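Local coordinates for protein putative acetyltransferase (Clostridium difficile, PDB 3DSB) that probably transfers acyl groups as a member of the GNAT acetyltransferase family, and binds trimethyl glycine in the crystal at its subunit interface, at residues E30-E35 with Y125-N130. Numbering follows the deposited sequence.
With BET (trimethyl glycine), chain F.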
loop_
_atom_site.group_PDB
_atom_site.type_symbol
_atom_site.label_atom_id
_atom_site.label_comp_id
_atom_site.label_asym_id
_atom_site.label_seq_id
_atom_site.Cartn_x
_atom_site.Cartn_y
_atom_site.Cartn_z
ATOM N N GLU A 30 15.860 -6.725 15.208
ATOM C CA GLU A 30 16.535 -5.524 15.733
ATOM C C GLU A 30 15.622 -4.299 15.903
ATOM O O GLU A 30 15.832 -3.524 16.867
ATOM C CB GLU A 30 17.763 -5.174 14.833
ATOM C CG GLU A 30 18.835 -6.292 14.665
ATOM C CD GLU A 30 19.902 -5.967 13.545
ATOM O OE1 GLU A 30 20.612 -6.891 13.044
ATOM O OE2 GLU A 30 20.006 -4.764 13.203
ATOM N N THR A 31 14.619 -4.114 15.029
ATOM C CA THR A 31 13.778 -2.884 14.953
ATOM C C THR A 31 12.298 -2.930 15.412
ATOM O O THR A 31 11.668 -1.864 15.631
ATOM C CB THR A 31 13.750 -2.234 13.537
ATOM O OG1 THR A 31 12.916 -2.993 12.646
ATOM C CG2 THR A 31 15.140 -2.069 12.974
ATOM N N GLU A 32 11.740 -4.136 15.509
ATOM C CA GLU A 32 10.347 -4.342 15.930
ATOM C C GLU A 32 10.288 -5.402 17.033
ATOM O O GLU A 32 9.205 -5.803 17.480
ATOM C CB GLU A 32 9.467 -4.762 14.744
ATOM C CG GLU A 32 9.178 -3.629 13.779
ATOM C CD GLU A 32 8.263 -4.002 12.646
ATOM O OE1 GLU A 32 7.351 -4.844 12.824
ATOM O OE2 GLU A 32 8.436 -3.414 11.553
ATOM N N GLY A 33 11.443 -5.861 17.487
ATOM C CA GLY A 33 11.459 -6.933 18.477
ATOM C C GLY A 33 10.750 -8.231 18.081
ATOM O O GLY A 33 10.232 -8.925 18.956
ATOM N N LYS A 34 10.769 -8.590 16.784
ATOM C CA LYS A 34 10.108 -9.829 16.246
ATOM C C LYS A 34 11.050 -11.007 15.907
ATOM O O LYS A 34 12.202 -10.818 15.467
ATOM C CB LYS A 34 9.353 -9.506 14.954
ATOM C CG LYS A 34 7.914 -9.170 15.088
ATOM C CD LYS A 34 7.380 -8.582 13.784
ATOM C CE LYS A 34 6.078 -7.844 14.021
ATOM N NZ LYS A 34 5.667 -7.081 12.807
ATOM N N GLU A 35 10.551 -12.229 16.022
ATOM C CA GLU A 35 11.310 -13.388 15.575
ATOM C C GLU A 35 10.551 -14.082 14.440
ATOM O O GLU A 35 9.685 -14.938 14.677
ATOM C CB GLU A 35 11.516 -14.341 16.730
ATOM C CG GLU A 35 12.657 -15.319 16.534
ATOM C CD GLU A 35 13.344 -15.650 17.859
ATOM O OE1 GLU A 35 13.740 -16.826 18.056
ATOM O OE2 GLU A 35 13.466 -14.740 18.718
ATOM N N TYR A 125 5.129 3.618 6.486
ATOM C CA TYR A 125 4.515 3.668 7.853
ATOM C C TYR A 125 5.499 3.049 8.838
ATOM O O TYR A 125 6.253 2.124 8.486
ATOM C CB TYR A 125 3.086 3.029 7.919
ATOM C CG TYR A 125 3.036 1.555 7.500
ATOM C CD1 TYR A 125 3.276 0.540 8.446
ATOM C CD2 TYR A 125 2.822 1.177 6.164
ATOM C CE1 TYR A 125 3.300 -0.822 8.083
ATOM C CE2 TYR A 125 2.784 -0.186 5.803
ATOM C CZ TYR A 125 3.063 -1.174 6.761
ATOM O OH TYR A 125 3.110 -2.543 6.450
ATOM N N VAL A 126 5.484 3.560 10.067
ATOM C CA VAL A 126 6.392 3.101 11.108
ATOM C C VAL A 126 5.710 3.097 12.468
ATOM O O VAL A 126 4.829 3.920 12.729
ATOM C CB VAL A 126 7.673 3.993 11.115
ATOM C CG1 VAL A 126 7.361 5.477 11.434
ATOM C CG2 VAL A 126 8.754 3.429 12.053
ATOM N N GLU A 127 6.098 2.166 13.325
ATOM C CA GLU A 127 5.530 2.135 14.673
ATOM C C GLU A 127 5.693 3.468 15.372
ATOM O O GLU A 127 6.765 4.089 15.291
ATOM C CB GLU A 127 6.245 1.076 15.532
ATOM C CG GLU A 127 5.984 -0.323 15.174
ATOM C CD GLU A 127 6.796 -1.321 16.038
ATOM O OE1 GLU A 127 7.574 -0.882 16.905
ATOM O OE2 GLU A 127 6.659 -2.535 15.806
ATOM N N LYS A 128 4.673 3.873 16.130
ATOM C CA LYS A 128 4.749 5.146 16.873
ATOM C C LYS A 128 5.852 5.100 17.945
ATOM O O LYS A 128 6.379 6.138 18.330
ATOM C CB LYS A 128 3.410 5.494 17.553
ATOM C CG LYS A 128 2.302 5.785 16.564
ATOM C CD LYS A 128 1.015 6.173 17.272
ATOM C CE LYS A 128 -0.074 6.505 16.243
ATOM N NZ LYS A 128 -1.422 6.633 16.879
ATOM N N GLU A 129 6.167 3.892 18.400
ATOM C CA GLU A 129 7.179 3.701 19.452
ATOM C C GLU A 129 8.608 3.875 19.002
ATOM O O GLU A 129 9.528 3.919 19.834
ATOM C CB GLU A 129 7.034 2.323 20.108
ATOM C CG GLU A 129 5.781 2.184 20.907
ATOM C CD GLU A 129 4.592 1.762 20.074
ATOM O OE1 GLU A 129 4.761 1.530 18.841
ATOM O OE2 GLU A 129 3.484 1.671 20.665
ATOM N N ASN A 130 8.828 3.937 17.699
ATOM C CA ASN A 130 10.173 4.051 17.207
ATOM C C ASN A 130 10.618 5.472 17.426
ATOM O O ASN A 130 10.263 6.357 16.658
ATOM C CB ASN A 130 10.211 3.663 15.736
ATOM C CG ASN A 130 11.612 3.621 15.187
ATOM O OD1 ASN A 130 12.455 4.478 15.499
ATOM N ND2 ASN A 130 11.860 2.642 14.327
HETATM N N BET F . 3.246 -5.514 9.471
HETATM C CA BET F . 3.264 -6.439 8.308
HETATM C C BET F . 4.584 -6.950 7.789
HETATM O O BET F . 4.922 -6.996 6.515
HETATM O OXT BET F . 5.203 -7.477 8.722
HETATM C C1 BET F . 2.226 -5.878 10.465
HETATM C C2 BET F . 4.549 -5.367 10.137
HETATM C C3 BET F . 2.812 -4.253 8.887
HETATM O O HOH W 1 10.064 0.144 13.637
#
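E32 and E127 bring the C-terminal end of helix 17-32 toward the end of strand 119-127, their CA atoms 8.2 Å apart, where the strand passes into a type I turn from E127 to N130, closed by N130 N on E127 O. The side chain of E127 points at the helix end; its extended chain lays OE2 against the aliphatic part of E32, 3.4 Å from CG. The two carboxylate planes are turned 51° apart, and E32 OE1 stands 3.8 Å from E127 OE2. This proximity of like charges is probably eased by K34, whose NZ forms a salt bridge of 2.8 Å with E32 OE1, nearly in line with the C-O bond. G33, whose positive phi suits glycine, is the first residue to leave helical angles; beyond it the extended K34 chain reaches E32. A water bridges the segments, donating to T31 O and accepting from the side-chain ND2 of N130; asparagine suits this place because its OD1 meanwhile caps N132 N in the turn leading into helix 133-138. Trimethyl glycine packs between K34 and Y125. Its methyl C2 is 3.4 Å from K34 NZ and 3.9 Å from E32 OE1, which probably offsets the two positive charges, while methyl C3 sits at the edge of the Y125 ring, near its plane and 3.0 Å from OH. Y125 OH is hydrogen-bonded to E75 of the second subunit, and S77 of that subunit to the ligand. Strand 119-127 continues the sheet across the interface, making this a ligand pocket at the dimer interface of a GNAT fold.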